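PDB 4H3W: DUF4621 domain-containing protein from Parabacteroides distasonis, which is of unknown function but is probably a secreted protein built from two beta-barrel domains. Local coordinates for residues Tyr48-Asp53 with Leu199-Ala204; Ile72-Ile77 with His172-Ala177; Asp89-Leu94 with Ile163-Pro168; Ser248-Ile253 with Asp296-Leu301. All coordinates share one frame; numbering follows the deposited sequence.

Contact 1. Residues Tyr48-Asp53 with Leu199-Ala204; sequences YVMIYD and LPLTPA
An antiparallel strand pair ends here, where strand 47-55 runs beside the last residues of strand 194-200 and M50 pairs with L199, V49 with P200. M50 and L199 form the hydrogen-bonded pair: L199 N donates to M50 O at 2.8 Å and M50 N to L199 O at 2.9 Å. V49 and P200 make the non-hydrogen-bonded pair, and V49 CG2 lies 4.0 Å from P200 CB. Beyond P200 the chain folds into an inverse gamma turn centred on L201, yet L201 N still reaches Y48 O at 3.0 Å. On the face of M50 and L199, the selenomethionine side chain bends at its last torsion (chi3 -69°), placing CE 3.9 Å from L199 CB and 3.7 Å from L201 CD2. The M50 and L201 side chains meet there at about a right angle. The other methyl of L201, CD1, rests 3.9 Å from Y48 CB, so this leucine touches both residues. Strand 41-44 borders strand 47-55, with I41 touching Y48 and M50, and helix 29-32 meets the Y48 side chain through S29 and D30.

Contact 2. Residues Ile72-Ile77 with His172-Ala177; sequences IASEDI and HLSLSA
H172 and D76 meet through one edge of the imidazole: ND1 donates to D76 OD1 at 2.8 Å, reaching the oxygen from 57° above the carboxylate plane. The ring and carboxylate planes are turned 41° apart. H172 CG stands anti to its backbone N (chi1 175°), while D76 CG lies beside its own N. H172 CE1 comes 4.0 Å from S74 CB, so the ring touches both D76 and S74, its neighbours on this face. An alanine in place of H172 would probably leave D76 OD1 without its ring N-H donor and open a gap beside S74 CB. S74 and S174 share this face, and the hydroxyl of S174 is hydrogen-bonded to E71. Strands 71-76 and 172-177 run antiparallel at one side of a four-stranded sheet; strand 109-117 flanks 172-177 beyond. I72 and A73 both face L175 in a classic beta bulge, where L175 O accepts from I72 N at 2.8 Å and weakly from A73 N. I72 crosses L175 obliquely, its CD1 3.8 Å from L175 CD2 and 3.9 Å from A177 CB. At the far end I77 CD1 meets L173 CD1 at 4.0 Å, and Y195 of strand 194-200 touches both side chains. E75, on the face of A73, L173 and L175, turns its carboxylate away to hydrogen-bond Y195 OH.

Contact 3. Residues Asp89-Leu94 with Ile163-Pro168; sequences DFVLAL and IVQIVP
L92 N donates to Q165 O at 3.2 Å, in the carbonyl plane and on a lone pair, joining an inverse gamma turn centred on L92 to a type I beta turn from V164 to V167. The latter shares V164 with the short helix 161-164, and V167 leaves helical geometry with a positive phi of 74°. Q165 CA also makes a CA-H...O contact with L92 O, so the two backbones are linked in both directions. A water bridges them further, donating to Q165 O at 2.8 Å and weakly to F90 O. The V91 and Q165 side chains run alongside each other in the same direction, with V91 CG1 3.7 Å from Q165 NE2; that amide nitrogen has a weak bond to E206. L92 CB touches V167 CG2, and V164 CG1 approaches both L92 CD2 and L94 CD1 while its side chain also meets L199. The F90 side chain crosses V167 at about a right angle, and its ring also pairs edge-to-face with F86. V167 CG2 sits over one face in a CH-pi contact, 3.9 Å from the F90 centroid. Replacing F90 by an alanine would probably open a gap beside V167 and leave F86 without this ring partner. The methyl is displaced toward the rim, with V167 CG2 3.6 Å from F90 CE2.

Contact 4. Residues Ser248-Ile253 with Asp296-Leu301; sequences SIEMVI and DLNLHL
Strands 246-254 and 294-302 are antiparallel neighbours at the middle of a four-stranded sheet, joined along this length by paired backbone bonds and by a three-residue polar cluster. E250 sits at the centre of that cluster. Its chain is extended, with CG anti to the backbone N (chi1 179°), and one carboxylate oxygen, OE1, accepts from two side chains of the opposite strand. H300 NE2 donates to E250 OE1 at 3.0 Å with the oxygen close to the ring plane, and N298 ND2 to the same OE1 at 3.1 Å with the oxygen close to the amide plane. The two donors approach from opposite faces of the carboxylate, gripping OE1 between them, and the ring and amide are turned 47° and 70° from the carboxylate plane. The negative charge would probably strengthen both bonds and could favour a protonated imidazole. The ring of H300 also brings CD2 to 3.2 Å from S248 O at its edge. V252 CG2 flanks the amide, 3.7 Å from N298 ND2.

In the antiparallel ladder S248, E250 and V252 form hydrogen-bonded pairs with H300, N298 and D296, and V252 N reaches D296 O at 2.7 Å. I249 and M251 alternate with them in non-hydrogen-bonded pairs with L299 and L297, putting an apolar face behind the polar one. There L297 CD2 meets M251 CE at 3.6 Å and I249 CG2 at 4.0 Å, while I249 CG1 lies 3.8 Å from L299 CD2. F318 of strand 317-319 packs on I249, L297 and L299. On the polar face D296 forms a salt bridge with R214 of the adjoining strand 208-215.

Overall arrangement
Contacts 2 and 3 are nested along the chain within the loop closed by contact 1, contact 3 also lying inside contact 2; contact 4 follows in series. Contacts 1 and 3 have centres about 11 Å apart and touch directly, through a probable hydrogen bond from A204 N to A93 O and the packing of L94 on L199 and P200. Contact 2, about 21 Å from the centre of each, meets contact 1 where Y52 packs on I77. Contacts 1, 2 and 4 lie in three different antiparallel sheets. Contact 4 lies on the opposite side of the chain's centre from contact 2, about 42 Å between centres, consistent with an elongated molecule of two beta-barrel domains.

Contact 1. Residues Tyr48-Asp53 with Leu199-Ala204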
loop_
_atom_site.group_PDB
_atom_site.type_symbol
_atom_site.label_atom_id
_atom_site.label_comp_id
_atom_site.label_asym_id
_atom_site.label_seq_id
_atom_site.Cartn_x
_atom_site.Cartn_y
_atom_site.Cartn_z
ATOM N N TYR A 48 5.128 9.150 -2.606
ATOM C CA TYR A 48 5.611 7.846 -3.048
ATOM C C TYR A 48 4.702 7.252 -4.137
ATOM O O TYR A 48 3.479 7.135 -3.987
ATOM C CB TYR A 48 5.723 6.877 -1.883
ATOM C CG TYR A 48 6.837 7.166 -0.903
ATOM C CD1 TYR A 48 8.169 7.226 -1.316
ATOM C CD2 TYR A 48 6.565 7.345 0.453
ATOM C CE1 TYR A 48 9.195 7.480 -0.397
ATOM C CE2 TYR A 48 7.576 7.582 1.372
ATOM C CZ TYR A 48 8.886 7.639 0.955
ATOM O OH TYR A 48 9.866 7.885 1.878
ATOM N N VAL A 49 5.326 6.862 -5.232
ATOM C CA VAL A 49 4.636 6.261 -6.337
ATOM C C VAL A 49 5.424 5.094 -6.924
ATOM O O VAL A 49 6.613 5.252 -7.204
ATOM C CB VAL A 49 4.444 7.331 -7.421
ATOM C CG1 VAL A 49 3.771 6.743 -8.649
ATOM C CG2 VAL A 49 3.628 8.492 -6.862
HETATM N N MSE A 50 4.798 3.931 -7.134
HETATM C CA MSE A 50 5.508 2.831 -7.830
HETATM C C MSE A 50 5.300 2.947 -9.325
HETATM O O MSE A 50 4.165 3.137 -9.787
HETATM C CB MSE A 50 5.004 1.490 -7.350
HETATM C CG MSE A 50 5.399 1.269 -5.915
HETATM SE SE MSE A 50 4.561 -0.369 -5.201
HETATM C CE MSE A 50 2.686 0.162 -5.128
ATOM N N ILE A 51 6.383 2.853 -10.112
ATOM C CA ILE A 51 6.293 2.982 -11.550
ATOM C C ILE A 51 6.974 1.784 -12.214
ATOM O O ILE A 51 8.080 1.424 -11.843
ATOM C CB ILE A 51 6.942 4.293 -12.048
ATOM C CG1 ILE A 51 6.158 5.495 -11.494
ATOM C CG2 ILE A 51 7.006 4.335 -13.569
ATOM C CD1 ILE A 51 6.578 6.852 -12.031
ATOM N N TYR A 52 6.278 1.160 -13.158
ATOM C CA TYR A 52 6.840 0.134 -14.036
ATOM C C TYR A 52 6.657 0.603 -15.449
ATOM O O TYR A 52 5.518 0.767 -15.881
ATOM C CB TYR A 52 6.149 -1.217 -13.819
ATOM C CG TYR A 52 6.261 -1.722 -12.402
ATOM C CD1 TYR A 52 5.304 -1.389 -11.446
ATOM C CD2 TYR A 52 7.322 -2.519 -12.024
ATOM C CE1 TYR A 52 5.423 -1.823 -10.147
ATOM C CE2 TYR A 52 7.452 -2.953 -10.731
ATOM C CZ TYR A 52 6.484 -2.613 -9.801
ATOM O OH TYR A 52 6.608 -3.066 -8.510
ATOM N N ASP A 53 7.750 0.864 -16.172
ATOM C CA ASP A 53 7.661 1.326 -17.565
ATOM C C ASP A 53 8.519 0.476 -18.523
ATOM O O ASP A 53 9.364 -0.289 -18.106
ATOM C CB ASP A 53 8.016 2.832 -17.714
ATOM C CG ASP A 53 9.360 3.212 -17.089
ATOM O OD1 ASP A 53 10.289 2.384 -17.055
ATOM O OD2 ASP A 53 9.491 4.371 -16.647
ATOM N N LEU A 199 1.416 3.432 -9.832
ATOM C CA LEU A 199 0.639 3.065 -8.640
ATOM C C LEU A 199 0.977 4.034 -7.505
ATOM O O LEU A 199 1.886 3.786 -6.692
ATOM C CB LEU A 199 0.890 1.612 -8.245
ATOM C CG LEU A 199 0.804 0.516 -9.320
ATOM C CD1 LEU A 199 1.203 -0.828 -8.739
ATOM C CD2 LEU A 199 -0.568 0.400 -9.983
ATOM N N PRO A 200 0.296 5.171 -7.462
ATOM C CA PRO A 200 0.539 6.159 -6.413
ATOM C C PRO A 200 -0.016 5.669 -5.091
ATOM O O PRO A 200 -1.162 5.207 -5.041
ATOM C CB PRO A 200 -0.238 7.400 -6.877
ATOM C CG PRO A 200 -0.628 7.140 -8.290
ATOM C CD PRO A 200 -0.707 5.641 -8.430
ATOM N N LEU A 201 0.772 5.809 -4.034
ATOM C CA LEU A 201 0.380 5.309 -2.754
ATOM C C LEU A 201 -0.541 6.328 -2.076
ATOM O O LEU A 201 -0.173 6.944 -1.075
ATOM C CB LEU A 201 1.619 4.947 -1.893
ATOM C CG LEU A 201 2.429 3.780 -2.480
ATOM C CD1 LEU A 201 3.704 3.495 -1.719
ATOM C CD2 LEU A 201 1.583 2.521 -2.508
ATOM N N THR A 202 -1.742 6.471 -2.653
ATOM C CA THR A 202 -2.854 7.211 -2.082
ATOM C C THR A 202 -3.898 6.181 -1.728
ATOM O O THR A 202 -4.589 5.681 -2.621
ATOM C CB THR A 202 -3.420 8.244 -3.070
ATOM O OG1 THR A 202 -2.422 9.184 -3.360
ATOM C CG2 THR A 202 -4.567 9.036 -2.486
ATOM N N PRO A 203 -3.960 5.762 -0.466
ATOM C CA PRO A 203 -4.937 4.696 -0.124
ATOM C C PRO A 203 -6.406 5.084 -0.378
ATOM O O PRO A 203 -6.770 6.235 -0.184
ATOM C CB PRO A 203 -4.732 4.488 1.371
ATOM C CG PRO A 203 -3.308 4.995 1.602
ATOM C CD PRO A 203 -3.142 6.158 0.689
ATOM N N ALA A 204 -7.185 4.123 -0.825
ATOM C CA ALA A 204 -8.625 4.211 -0.976
ATOM C C ALA A 204 -9.273 3.592 0.256
ATOM O O ALA A 204 -8.576 2.949 1.031
ATOM C CB ALA A 204 -9.054 3.471 -2.238
#

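Contact 2. Residues Ile72-Ile77 with His172-Ala177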
loop_
_atom_site.group_PDB
_atom_site.type_symbol
_atom_site.label_atom_id
_atom_site.label_comp_id
_atom_site.label_asym_id
_atom_site.label_seq_id
_atom_site.Cartn_x
_atom_site.Cartn_y
_atom_site.Cartn_z
ATOM N N ILE A 72 -1.712 -7.704 -31.153
ATOM C CA ILE A 72 -0.602 -7.090 -31.898
ATOM C C ILE A 72 0.612 -6.762 -31.015
ATOM O O ILE A 72 1.698 -6.457 -31.518
ATOM C CB ILE A 72 -1.083 -5.835 -32.659
ATOM C CG1 ILE A 72 -1.605 -4.754 -31.721
ATOM C CG2 ILE A 72 -2.175 -6.218 -33.639
ATOM C CD1 ILE A 72 -1.890 -3.439 -32.419
ATOM N N ALA A 73 0.441 -6.817 -29.704
ATOM C CA ALA A 73 1.558 -6.619 -28.779
ATOM C C ALA A 73 1.208 -7.170 -27.399
ATOM O O ALA A 73 0.037 -7.240 -27.053
ATOM C CB ALA A 73 1.947 -5.140 -28.695
ATOM N N SER A 74 2.226 -7.608 -26.661
ATOM C CA SER A 74 2.080 -8.121 -25.310
ATOM C C SER A 74 3.290 -7.785 -24.485
ATOM O O SER A 74 4.379 -7.590 -25.036
ATOM C CB SER A 74 1.950 -9.636 -25.324
ATOM O OG SER A 74 0.679 -10.019 -25.769
ATOM N N GLU A 75 3.111 -7.729 -23.178
ATOM C CA GLU A 75 4.237 -7.546 -22.283
ATOM C C GLU A 75 3.888 -8.133 -20.942
ATOM O O GLU A 75 2.764 -8.004 -20.486
ATOM C CB GLU A 75 4.598 -6.058 -22.180
ATOM C CG GLU A 75 5.682 -5.699 -21.162
ATOM C CD GLU A 75 7.121 -5.912 -21.635
ATOM O OE1 GLU A 75 7.366 -6.457 -22.736
ATOM O OE2 GLU A 75 8.033 -5.515 -20.871
ATOM N N ASP A 76 4.853 -8.828 -20.345
ATOM C CA ASP A 76 4.781 -9.293 -18.981
ATOM C C ASP A 76 5.642 -8.392 -18.145
ATOM O O ASP A 76 6.813 -8.209 -18.424
ATOM C CB ASP A 76 5.282 -10.730 -18.843
ATOM C CG ASP A 76 4.407 -11.711 -19.553
ATOM O OD1 ASP A 76 3.285 -11.978 -19.062
ATOM O OD2 ASP A 76 4.835 -12.223 -20.610
ATOM N N ILE A 77 5.052 -7.833 -17.102
ATOM C CA ILE A 77 5.741 -6.953 -16.201
ATOM C C ILE A 77 5.931 -7.744 -14.922
ATOM O O ILE A 77 4.956 -8.199 -14.324
ATOM C CB ILE A 77 4.907 -5.688 -15.926
ATOM C CG1 ILE A 77 4.449 -5.048 -17.229
ATOM C CG2 ILE A 77 5.682 -4.688 -15.069
ATOM C CD1 ILE A 77 3.519 -3.881 -17.039
ATOM N N HIS A 172 0.203 -8.540 -16.842
ATOM C CA HIS A 172 0.333 -8.841 -18.254
ATOM C C HIS A 172 -0.543 -7.890 -19.059
ATOM O O HIS A 172 -1.746 -7.735 -18.785
ATOM C CB HIS A 172 -0.035 -10.306 -18.522
ATOM C CG HIS A 172 -0.040 -10.679 -19.972
ATOM N ND1 HIS A 172 1.094 -11.089 -20.641
ATOM C CD2 HIS A 172 -1.047 -10.715 -20.878
ATOM C CE1 HIS A 172 0.789 -11.342 -21.903
ATOM N NE2 HIS A 172 -0.503 -11.117 -22.073
ATOM N N LEU A 173 0.076 -7.221 -20.027
ATOM C CA LEU A 173 -0.608 -6.303 -20.922
ATOM C C LEU A 173 -0.698 -6.925 -22.283
ATOM O O LEU A 173 0.311 -7.421 -22.807
ATOM C CB LEU A 173 0.155 -4.990 -21.078
ATOM C CG LEU A 173 0.505 -4.225 -19.820
ATOM C CD1 LEU A 173 1.245 -2.930 -20.149
ATOM C CD2 LEU A 173 -0.753 -3.931 -19.010
ATOM N N SER A 174 -1.892 -6.863 -22.856
ATOM C CA SER A 174 -2.158 -7.391 -24.160
ATOM C C SER A 174 -2.949 -6.389 -25.005
ATOM O O SER A 174 -4.093 -6.071 -24.702
ATOM C CB SER A 174 -2.935 -8.695 -24.049
ATOM O OG SER A 174 -3.235 -9.191 -25.326
ATOM N N LEU A 175 -2.319 -5.919 -26.079
ATOM C CA LEU A 175 -2.936 -4.971 -26.990
ATOM C C LEU A 175 -3.484 -5.700 -28.195
ATOM O O LEU A 175 -2.735 -6.404 -28.898
ATOM C CB LEU A 175 -1.920 -3.918 -27.435
ATOM C CG LEU A 175 -2.430 -2.837 -28.390
ATOM C CD1 LEU A 175 -3.451 -1.950 -27.702
ATOM C CD2 LEU A 175 -1.272 -2.008 -28.917
ATOM N N SER A 176 -4.786 -5.538 -28.422
ATOM C CA SER A 176 -5.435 -6.132 -29.586
ATOM C C SER A 176 -6.067 -5.038 -30.441
ATOM O O SER A 176 -6.418 -3.970 -29.949
ATOM C CB SER A 176 -6.464 -7.206 -29.181
ATOM O OG SER A 176 -7.566 -6.651 -28.513
ATOM N N ALA A 177 -6.161 -5.317 -31.740
ATOM C CA ALA A 177 -6.745 -4.394 -32.699
ATOM C C ALA A 177 -7.717 -5.123 -33.612
ATOM O O ALA A 177 -7.596 -6.322 -33.806
ATOM C CB ALA A 177 -5.658 -3.741 -33.523
#

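Contact 3. Residues Asp89-Leu94 with Ile163-Pro168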
loop_
_atom_site.group_PDB
_atom_site.type_symbol
_atom_site.label_atom_id
_atom_site.label_comp_id
_atom_site.label_asym_id
_atom_site.label_seq_id
_atom_site.Cartn_x
_atom_site.Cartn_y
_atom_site.Cartn_z
ATOM N N ASP A 89 -0.332 -10.396 4.389
ATOM C CA ASP A 89 -1.316 -10.020 3.408
ATOM C C ASP A 89 -1.726 -8.575 3.622
ATOM O O ASP A 89 -1.846 -8.108 4.762
ATOM C CB ASP A 89 -2.552 -10.895 3.531
ATOM C CG ASP A 89 -2.294 -12.338 3.158
ATOM O OD1 ASP A 89 -1.373 -12.646 2.356
ATOM O OD2 ASP A 89 -3.063 -13.173 3.672
ATOM N N PHE A 90 -1.926 -7.871 2.521
ATOM C CA PHE A 90 -2.529 -6.554 2.564
ATOM C C PHE A 90 -3.409 -6.378 1.321
ATOM O O PHE A 90 -3.291 -7.125 0.373
ATOM C CB PHE A 90 -1.473 -5.453 2.724
ATOM C CG PHE A 90 -0.438 -5.382 1.638
ATOM C CD1 PHE A 90 0.665 -6.225 1.660
ATOM C CD2 PHE A 90 -0.521 -4.434 0.630
ATOM C CE1 PHE A 90 1.662 -6.132 0.686
ATOM C CE2 PHE A 90 0.471 -4.334 -0.338
ATOM C CZ PHE A 90 1.556 -5.181 -0.308
ATOM N N VAL A 91 -4.300 -5.399 1.392
ATOM C CA VAL A 91 -5.187 -5.039 0.330
ATOM C C VAL A 91 -4.738 -3.673 -0.172
ATOM O O VAL A 91 -4.961 -2.652 0.489
ATOM C CB VAL A 91 -6.640 -4.971 0.799
ATOM C CG1 VAL A 91 -7.550 -4.558 -0.360
ATOM C CG2 VAL A 91 -7.098 -6.327 1.352
ATOM N N LEU A 92 -4.164 -3.676 -1.361
ATOM C CA LEU A 92 -3.546 -2.490 -1.950
ATOM C C LEU A 92 -4.544 -1.686 -2.790
ATOM O O LEU A 92 -4.429 -1.627 -3.992
ATOM C CB LEU A 92 -2.340 -2.920 -2.770
ATOM C CG LEU A 92 -1.514 -1.780 -3.379
ATOM C CD1 LEU A 92 -0.961 -0.938 -2.262
ATOM C CD2 LEU A 92 -0.407 -2.312 -4.287
ATOM N N ALA A 93 -5.573 -1.153 -2.127
ATOM C CA ALA A 93 -6.640 -0.359 -2.747
ATOM C C ALA A 93 -6.183 1.093 -2.804
ATOM O O ALA A 93 -5.949 1.722 -1.756
ATOM C CB ALA A 93 -7.911 -0.474 -1.943
ATOM N N LEU A 94 -5.999 1.585 -4.029
ATOM C CA LEU A 94 -5.442 2.870 -4.314
ATOM C C LEU A 94 -6.442 3.693 -5.074
ATOM O O LEU A 94 -7.327 3.170 -5.781
ATOM C CB LEU A 94 -4.133 2.758 -5.162
ATOM C CG LEU A 94 -3.060 1.834 -4.590
ATOM C CD1 LEU A 94 -1.864 1.685 -5.520
ATOM C CD2 LEU A 94 -2.635 2.382 -3.237
ATOM N N ILE A 163 -8.266 -4.694 -9.553
ATOM C CA ILE A 163 -7.333 -5.770 -9.949
ATOM C C ILE A 163 -5.970 -5.538 -9.263
ATOM O O ILE A 163 -5.211 -6.473 -9.010
ATOM C CB ILE A 163 -7.196 -5.972 -11.505
ATOM C CG1 ILE A 163 -6.164 -5.059 -12.121
ATOM C CG2 ILE A 163 -8.545 -5.805 -12.246
ATOM C CD1 ILE A 163 -5.787 -5.486 -13.520
ATOM N N VAL A 164 -5.612 -4.283 -9.034
ATOM C CA VAL A 164 -4.346 -3.959 -8.372
ATOM C C VAL A 164 -4.373 -4.337 -6.901
ATOM O O VAL A 164 -3.352 -4.706 -6.348
ATOM C CB VAL A 164 -4.029 -2.444 -8.521
ATOM C CG1 VAL A 164 -2.922 -2.004 -7.575
ATOM C CG2 VAL A 164 -3.691 -2.136 -9.965
ATOM N N GLN A 165 -5.540 -4.266 -6.274
ATOM C CA GLN A 165 -5.601 -4.467 -4.810
ATOM C C GLN A 165 -5.266 -5.899 -4.364
ATOM O O GLN A 165 -4.958 -6.102 -3.215
ATOM C CB GLN A 165 -6.965 -4.027 -4.259
ATOM C CG GLN A 165 -8.146 -4.939 -4.462
ATOM C CD GLN A 165 -9.377 -4.319 -3.814
ATOM O OE1 GLN A 165 -9.652 -3.146 -3.990
ATOM N NE2 GLN A 165 -10.063 -5.079 -3.024
ATOM N N ILE A 166 -5.319 -6.870 -5.266
ATOM C CA ILE A 166 -4.884 -8.239 -4.941
ATOM C C ILE A 166 -3.383 -8.331 -4.595
ATOM O O ILE A 166 -2.934 -9.322 -4.046
ATOM C CB ILE A 166 -5.195 -9.263 -6.095
ATOM C CG1 ILE A 166 -4.277 -9.052 -7.302
ATOM C CG2 ILE A 166 -6.683 -9.210 -6.475
ATOM C CD1 ILE A 166 -4.413 -10.086 -8.390
ATOM N N VAL A 167 -2.622 -7.307 -4.982
ATOM C CA VAL A 167 -1.151 -7.243 -4.855
ATOM C C VAL A 167 -0.520 -8.165 -5.913
ATOM O O VAL A 167 -0.172 -9.296 -5.668
ATOM C CB VAL A 167 -0.611 -7.547 -3.446
ATOM C CG1 VAL A 167 0.881 -7.337 -3.409
ATOM C CG2 VAL A 167 -1.277 -6.655 -2.425
ATOM N N PRO A 168 -0.350 -7.631 -7.133
ATOM C CA PRO A 168 0.151 -8.460 -8.201
ATOM C C PRO A 168 1.617 -8.809 -8.005
ATOM O O PRO A 168 2.402 -7.999 -7.501
ATOM C CB PRO A 168 -0.009 -7.569 -9.444
ATOM C CG PRO A 168 -0.863 -6.416 -9.025
ATOM C CD PRO A 168 -0.677 -6.270 -7.570
HETATM O O HOH W 1 -5.796 -8.326 -1.667
#

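Contact 4. Residues Ser248-Ile253 with Asp296-Leu301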
loop_
_atom_site.group_PDB
_atom_site.type_symbol
_atom_site.label_atom_id
_atom_site.label_comp_id
_atom_site.label_asym_id
_atom_site.label_seq_id
_atom_site.Cartn_x
_atom_site.Cartn_y
_atom_site.Cartn_z
ATOM N N SER A 248 -5.944 1.062 14.022
ATOM C CA SER A 248 -6.440 0.348 15.171
ATOM C C SER A 248 -5.205 -0.275 15.801
ATOM O O SER A 248 -4.536 -1.142 15.185
ATOM C CB SER A 248 -7.465 -0.713 14.778
ATOM O OG SER A 248 -7.905 -1.393 15.930
ATOM N N ILE A 249 -4.880 0.175 17.011
ATOM C CA ILE A 249 -3.628 -0.199 17.622
ATOM C C ILE A 249 -3.862 -1.325 18.615
ATOM O O ILE A 249 -4.594 -1.186 19.600
ATOM C CB ILE A 249 -2.948 0.989 18.312
ATOM C CG1 ILE A 249 -2.662 2.087 17.298
ATOM C CG2 ILE A 249 -1.674 0.540 19.024
ATOM C CD1 ILE A 249 -2.351 3.419 17.928
ATOM N N GLU A 250 -3.152 -2.415 18.368
ATOM C CA GLU A 250 -3.144 -3.578 19.237
ATOM C C GLU A 250 -1.769 -3.675 19.884
ATOM O O GLU A 250 -0.768 -3.784 19.189
ATOM C CB GLU A 250 -3.465 -4.819 18.414
ATOM C CG GLU A 250 -3.490 -6.152 19.156
ATOM C CD GLU A 250 -3.426 -7.383 18.208
ATOM O OE1 GLU A 250 -2.960 -7.257 17.035
ATOM O OE2 GLU A 250 -3.850 -8.484 18.639
HETATM N N MSE A 251 -1.736 -3.682 21.209
HETATM C CA MSE A 251 -0.483 -3.673 21.953
HETATM C C MSE A 251 -0.088 -5.065 22.384
HETATM O O MSE A 251 -0.890 -5.805 22.986
HETATM C CB MSE A 251 -0.659 -2.767 23.183
HETATM C CG MSE A 251 0.574 -2.861 24.073
HETATM SE SE MSE A 251 0.582 -1.453 25.449
HETATM C CE MSE A 251 0.944 0.086 24.308
ATOM N N VAL A 252 1.162 -5.436 22.106
ATOM C CA VAL A 252 1.715 -6.673 22.607
ATOM C C VAL A 252 2.922 -6.377 23.463
ATOM O O VAL A 252 3.822 -5.639 23.084
ATOM C CB VAL A 252 2.108 -7.654 21.480
ATOM C CG1 VAL A 252 2.524 -9.011 22.066
ATOM C CG2 VAL A 252 0.958 -7.815 20.483
ATOM N N ILE A 253 2.927 -6.980 24.645
ATOM C CA ILE A 253 4.019 -6.837 25.563
ATOM C C ILE A 253 4.917 -8.038 25.355
ATOM O O ILE A 253 4.437 -9.147 25.431
ATOM C CB ILE A 253 3.526 -6.802 27.028
ATOM C CG1 ILE A 253 2.449 -5.721 27.237
ATOM C CG2 ILE A 253 4.701 -6.600 27.975
ATOM C CD1 ILE A 253 2.936 -4.329 26.997
ATOM N N ASP A 296 5.452 -4.200 21.373
ATOM C CA ASP A 296 5.083 -4.165 19.958
ATOM C C ASP A 296 3.693 -3.540 19.791
ATOM O O ASP A 296 2.732 -4.005 20.409
ATOM C CB ASP A 296 5.074 -5.561 19.354
ATOM C CG ASP A 296 6.456 -6.026 18.920
ATOM O OD1 ASP A 296 7.319 -5.189 18.603
ATOM O OD2 ASP A 296 6.648 -7.231 18.855
ATOM N N LEU A 297 3.614 -2.485 18.985
ATOM C CA LEU A 297 2.346 -1.868 18.562
ATOM C C LEU A 297 2.007 -2.427 17.201
ATOM O O LEU A 297 2.734 -2.182 16.226
ATOM C CB LEU A 297 2.472 -0.368 18.499
ATOM C CG LEU A 297 2.858 0.372 19.782
ATOM C CD1 LEU A 297 2.965 1.867 19.574
ATOM C CD2 LEU A 297 1.826 0.044 20.860
ATOM N N ASN A 298 1.003 -3.287 17.144
ATOM C CA ASN A 298 0.476 -3.751 15.860
ATOM C C ASN A 298 -0.504 -2.734 15.301
ATOM O O ASN A 298 -1.589 -2.510 15.863
ATOM C CB ASN A 298 -0.209 -5.095 15.971
ATOM C CG ASN A 298 0.728 -6.216 16.381
ATOM O OD1 ASN A 298 1.935 -6.176 16.157
ATOM N ND2 ASN A 298 0.161 -7.232 16.960
ATOM N N LEU A 299 -0.101 -2.084 14.231
ATOM C CA LEU A 299 -0.883 -1.005 13.661
ATOM C C LEU A 299 -1.702 -1.551 12.509
ATOM O O LEU A 299 -1.169 -1.813 11.429
ATOM C CB LEU A 299 0.027 0.119 13.200
ATOM C CG LEU A 299 1.099 0.641 14.153
ATOM C CD1 LEU A 299 1.935 1.712 13.463
ATOM C CD2 LEU A 299 0.478 1.182 15.420
ATOM N N HIS A 300 -2.988 -1.746 12.749
ATOM C CA HIS A 300 -3.937 -2.190 11.724
ATOM C C HIS A 300 -4.397 -0.958 10.917
ATOM O O HIS A 300 -5.158 -0.104 11.416
ATOM C CB HIS A 300 -5.068 -2.989 12.401
ATOM C CG HIS A 300 -4.564 -4.165 13.199
ATOM N ND1 HIS A 300 -4.523 -5.454 12.698
ATOM C CD2 HIS A 300 -4.045 -4.241 14.457
ATOM C CE1 HIS A 300 -4.038 -6.271 13.615
ATOM N NE2 HIS A 300 -3.725 -5.560 14.686
ATOM N N LEU A 301 -3.835 -0.801 9.716
ATOM C CA LEU A 301 -4.024 0.396 8.885
ATOM C C LEU A 301 -5.181 0.222 7.948
ATOM O O LEU A 301 -5.350 -0.836 7.340
ATOM C CB LEU A 301 -2.756 0.690 8.060
ATOM C CG LEU A 301 -1.434 0.639 8.785
ATOM C CD1 LEU A 301 -0.304 0.789 7.783
ATOM C CD2 LEU A 301 -1.362 1.712 9.845
#